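Local coordinates for protein pectinesterase (PDB 4PMH) that hydrolyses the methyl esters of pectin to release methanol, and probably helps the rice weevil digest plant cell walls, at residues Lys284-Asp293 with Ile322-Thr333. Sequence-based numbering, arbitrary orientation.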
loop_
_atom_site.group_PDB
_atom_site.type_symbol
_atom_site.label_atom_id
_atom_site.label_comp_id
_atom_site.label_asym_id
_atom_site.label_seq_id
_atom_site.Cartn_x
_atom_site.Cartn_y
_atom_site.Cartn_z
ATOM N N LYS A 284 18.860 8.044 12.348
ATOM C CA LYS A 284 19.131 6.801 11.603
ATOM C C LYS A 284 18.369 5.604 12.184
ATOM O O LYS A 284 18.818 4.466 12.062
ATOM C CB LYS A 284 20.635 6.499 11.561
ATOM C CG LYS A 284 21.497 7.650 11.069
ATOM C CD LYS A 284 21.114 8.059 9.661
ATOM C CE LYS A 284 22.300 8.544 8.832
ATOM N NZ LYS A 284 22.578 9.993 9.019
ATOM N N LYS A 285 17.210 5.875 12.787
ATOM C CA LYS A 285 16.415 4.870 13.483
ATOM C C LYS A 285 15.165 4.472 12.695
ATOM O O LYS A 285 14.171 4.062 13.288
ATOM C CB LYS A 285 16.000 5.388 14.868
ATOM C CG LYS A 285 17.149 5.538 15.865
ATOM C CD LYS A 285 16.680 5.499 17.324
ATOM C CE LYS A 285 16.057 6.804 17.816
ATOM N NZ LYS A 285 15.446 6.680 19.173
ATOM N N ALA A 286 15.184 4.629 11.374
ATOM C CA ALA A 286 14.147 4.052 10.559
ATOM C C ALA A 286 14.686 2.798 9.870
ATOM O O ALA A 286 15.890 2.713 9.526
ATOM C CB ALA A 286 13.657 5.044 9.538
ATOM N N TYR A 287 13.801 1.829 9.667
ATOM C CA TYR A 287 14.130 0.650 8.862
ATOM C C TYR A 287 13.370 0.651 7.544
ATOM O O TYR A 287 12.243 1.122 7.454
ATOM C CB TYR A 287 13.824 -0.602 9.617
ATOM C CG TYR A 287 14.602 -0.713 10.900
ATOM C CD1 TYR A 287 15.891 -1.233 10.908
ATOM C CD2 TYR A 287 14.041 -0.308 12.107
ATOM C CE1 TYR A 287 16.608 -1.349 12.084
ATOM C CE2 TYR A 287 14.744 -0.427 13.295
ATOM C CZ TYR A 287 16.024 -0.942 13.273
ATOM O OH TYR A 287 16.705 -1.054 14.444
ATOM N N LEU A 288 14.011 0.127 6.513
ATOM C CA LEU A 288 13.363 -0.035 5.229
ATOM C C LEU A 288 12.218 -1.056 5.301
ATOM O O LEU A 288 11.216 -0.907 4.601
ATOM C CB LEU A 288 14.383 -0.480 4.181
ATOM C CG LEU A 288 15.444 0.552 3.803
ATOM C CD1 LEU A 288 16.415 -0.053 2.788
ATOM C CD2 LEU A 288 14.838 1.847 3.255
ATOM N N GLY A 289 12.356 -2.093 6.129
ATOM C CA GLY A 289 11.334 -3.114 6.148
ATOM C C GLY A 289 11.427 -4.155 7.242
ATOM O O GLY A 289 12.457 -4.290 7.925
ATOM N N ARG A 290 10.311 -4.861 7.408
ATOM C CA ARG A 290 10.241 -6.081 8.189
ATOM C C ARG A 290 9.160 -6.985 7.599
ATOM O O ARG A 290 8.227 -6.524 6.952
ATOM C CB ARG A 290 9.919 -5.788 9.652
ATOM C CG ARG A 290 8.517 -5.269 9.928
ATOM C CD ARG A 290 8.381 -4.932 11.409
ATOM N NE ARG A 290 7.095 -4.336 11.731
ATOM C CZ ARG A 290 6.556 -4.303 12.950
ATOM N NH1 ARG A 290 7.200 -4.789 14.005
ATOM N NH2 ARG A 290 5.363 -3.765 13.124
ATOM N N ALA A 291 9.286 -8.272 7.847
ATOM C CA ALA A 291 8.324 -9.221 7.338
ATOM C C ALA A 291 7.059 -9.128 8.175
ATOM O O ALA A 291 7.127 -9.099 9.422
ATOM C CB ALA A 291 8.900 -10.622 7.395
ATOM N N TRP A 292 5.923 -9.012 7.480
ATOM C CA TRP A 292 4.617 -9.210 8.116
ATOM C C TRP A 292 4.332 -10.689 7.998
ATOM O O TRP A 292 3.991 -11.200 6.931
ATOM C CB TRP A 292 3.506 -8.361 7.500
ATOM C CG TRP A 292 2.131 -8.623 8.127
ATOM C CD1 TRP A 292 1.870 -9.097 9.396
ATOM C CD2 TRP A 292 0.861 -8.412 7.508
ATOM N NE1 TRP A 292 0.495 -9.200 9.595
ATOM C CE2 TRP A 292 -0.138 -8.777 8.450
ATOM C CE3 TRP A 292 0.464 -7.936 6.250
ATOM C CZ2 TRP A 292 -1.497 -8.699 8.156
ATOM C CZ3 TRP A 292 -0.880 -7.870 5.959
ATOM C CH2 TRP A 292 -1.848 -8.239 6.905
ATOM N N ASP A 293 4.531 -11.374 9.116
ATOM C CA ASP A 293 4.412 -12.813 9.204
ATOM C C ASP A 293 2.954 -13.095 9.600
ATOM O O ASP A 293 2.685 -13.592 10.719
ATOM C CB ASP A 293 5.410 -13.367 10.264
ATOM C CG ASP A 293 6.800 -13.680 9.683
ATOM O OD1 ASP A 293 7.029 -13.470 8.454
ATOM O OD2 ASP A 293 7.647 -14.173 10.468
ATOM N N ILE A 322 18.142 8.386 6.433
ATOM C CA ILE A 322 17.202 8.305 7.534
ATOM C C ILE A 322 17.181 6.888 8.103
ATOM O O ILE A 322 16.560 6.635 9.130
ATOM C CB ILE A 322 15.795 8.689 7.060
ATOM C CG1 ILE A 322 15.329 7.767 5.927
ATOM C CG2 ILE A 322 15.796 10.139 6.579
ATOM C CD1 ILE A 322 13.837 7.760 5.721
ATOM N N ILE A 323 17.872 5.964 7.434
ATOM C CA ILE A 323 17.833 4.559 7.824
ATOM C C ILE A 323 19.112 4.095 8.479
ATOM O O ILE A 323 20.181 4.718 8.365
ATOM C CB ILE A 323 17.540 3.621 6.631
ATOM C CG1 ILE A 323 18.651 3.719 5.568
ATOM C CG2 ILE A 323 16.179 3.945 6.032
ATOM C CD1 ILE A 323 18.854 2.443 4.784
ATOM N N ASN A 324 18.979 2.972 9.160
ATOM C CA ASN A 324 20.109 2.239 9.667
ATOM C C ASN A 324 20.897 1.624 8.504
ATOM O O ASN A 324 20.512 0.612 7.946
ATOM C CB ASN A 324 19.620 1.150 10.598
ATOM C CG ASN A 324 20.742 0.522 11.365
ATOM O OD1 ASN A 324 21.851 0.397 10.861
ATOM N ND2 ASN A 324 20.466 0.130 12.600
ATOM N N THR A 325 22.016 2.244 8.182
ATOM C CA THR A 325 22.754 1.959 6.959
ATOM C C THR A 325 23.457 0.592 6.980
ATOM O O THR A 325 23.733 0.015 5.917
ATOM C CB THR A 325 23.733 3.131 6.668
ATOM O OG1 THR A 325 23.153 3.987 5.678
ATOM C CG2 THR A 325 25.086 2.673 6.179
ATOM N N SER A 326 23.745 0.085 8.178
ATOM C CA SER A 326 24.328 -1.260 8.334
ATOM C C SER A 326 23.272 -2.380 8.383
ATOM O O SER A 326 23.564 -3.515 7.989
ATOM C CB SER A 326 25.186 -1.347 9.606
ATOM O OG SER A 326 25.829 -0.122 9.879
ATOM N N GLY A 327 22.070 -2.058 8.876
ATOM C CA GLY A 327 21.007 -3.038 9.112
ATOM C C GLY A 327 19.605 -2.457 8.944
ATOM O O GLY A 327 18.877 -2.237 9.931
ATOM N N PRO A 328 19.211 -2.209 7.682
ATOM C CA PRO A 328 17.949 -1.573 7.328
ATOM C C PRO A 328 16.701 -2.480 7.431
ATOM O O PRO A 328 15.582 -1.996 7.228
ATOM C CB PRO A 328 18.174 -1.130 5.877
ATOM C CG PRO A 328 19.242 -2.022 5.356
ATOM C CD PRO A 328 19.985 -2.626 6.504
ATOM N N TRP A 329 16.893 -3.764 7.737
ATOM C CA TRP A 329 15.803 -4.730 7.798
ATOM C C TRP A 329 15.680 -5.260 9.218
ATOM O O TRP A 329 16.646 -5.786 9.757
ATOM C CB TRP A 329 16.119 -5.889 6.890
ATOM C CG TRP A 329 16.449 -5.521 5.489
ATOM C CD1 TRP A 329 17.638 -5.745 4.863
ATOM C CD2 TRP A 329 15.600 -4.888 4.529
ATOM N NE1 TRP A 329 17.595 -5.278 3.570
ATOM C CE2 TRP A 329 16.348 -4.769 3.328
ATOM C CE3 TRP A 329 14.270 -4.442 4.541
ATOM C CZ2 TRP A 329 15.819 -4.200 2.166
ATOM C CZ3 TRP A 329 13.741 -3.866 3.379
ATOM C CH2 TRP A 329 14.513 -3.766 2.204
ATOM N N THR A 330 14.504 -5.148 9.824
ATOM C CA THR A 330 14.361 -5.518 11.238
ATOM C C THR A 330 13.461 -6.757 11.487
ATOM O O THR A 330 13.009 -7.422 10.550
ATOM C CB THR A 330 13.919 -4.302 12.090
ATOM O OG1 THR A 330 14.049 -4.624 13.477
ATOM C CG2 THR A 330 12.486 -3.916 11.803
ATOM N N THR A 331 13.240 -7.068 12.767
ATOM C CA THR A 331 12.557 -8.278 13.154
ATOM C C THR A 331 11.144 -8.357 12.587
ATOM O O THR A 331 10.427 -7.351 12.572
ATOM C CB THR A 331 12.496 -8.358 14.694
ATOM O OG1 THR A 331 13.823 -8.284 15.201
ATOM C CG2 THR A 331 11.875 -9.651 15.152
ATOM N N ALA A 332 10.750 -9.538 12.118
ATOM C CA ALA A 332 9.371 -9.741 11.638
ATOM C C ALA A 332 8.340 -9.559 12.757
ATOM O O ALA A 332 8.663 -9.683 13.952
ATOM C CB ALA A 332 9.204 -11.119 11.005
ATOM N N THR A 333 7.095 -9.292 12.351
ATOM C CA THR A 333 5.979 -9.109 13.296
ATOM C C THR A 333 5.781 -10.302 14.253
ATOM O O THR A 333 5.249 -10.131 15.363
ATOM C CB THR A 333 4.668 -8.862 12.535
ATOM O OG1 THR A 333 4.358 -10.011 11.725
ATOM C CG2 THR A 333 4.780 -7.610 11.681
HETATM O O HOH W 1 18.776 1.936 13.594
HETATM O O HOH W 2 10.124 -5.288 14.441
HETATM O O HOH W 3 11.826 -9.346 8.972
HETATM O O HOH W 4 2.801 -11.826 13.019
#
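Y287 and T330 illustrate how a threonine can serve as the lid of an aromatic ring. The CB of T330 stands 3.7 Å from the ring centroid of Y287, only 8° off the normal, while the carbonyl of G327 meets the ring edge in its plane, its O 3.3 Å from Y287 CE1. L288, where the chain turns a corner, sends its side chain toward I323, P328 and W329: CD2 packs on I323 CG2, CD1 on P328 CB, and CB lies over the six-membered ring of W329. That indole also meets the backbone of G289, with CE3 3.4 Å from G289 N and G289 C at its edge. The parallel bridge of G289 with W329, closed by T330 N donating to G289 O at 2.9 Å, lies at the edge of one sheet of the right-handed parallel beta-helix of pectinesterases. In R290, probably a substrate-binding residue, CG sits between the backbone N and carbonyl carbon (chi1 69°), and the chain then runs extended to NE, laying one guanidinium face under T333 CG2. NH2 forms a salt bridge with D226, the probable nucleophile, and a water joins NH1 to T331 O. Farther along, T333 turns OG1 between its own N and carbonyl carbon (chi1 62°), where it accepts from D293 N at 2.9 Å and approaches the indole edge of W292 at CD1, 3.5 Å away.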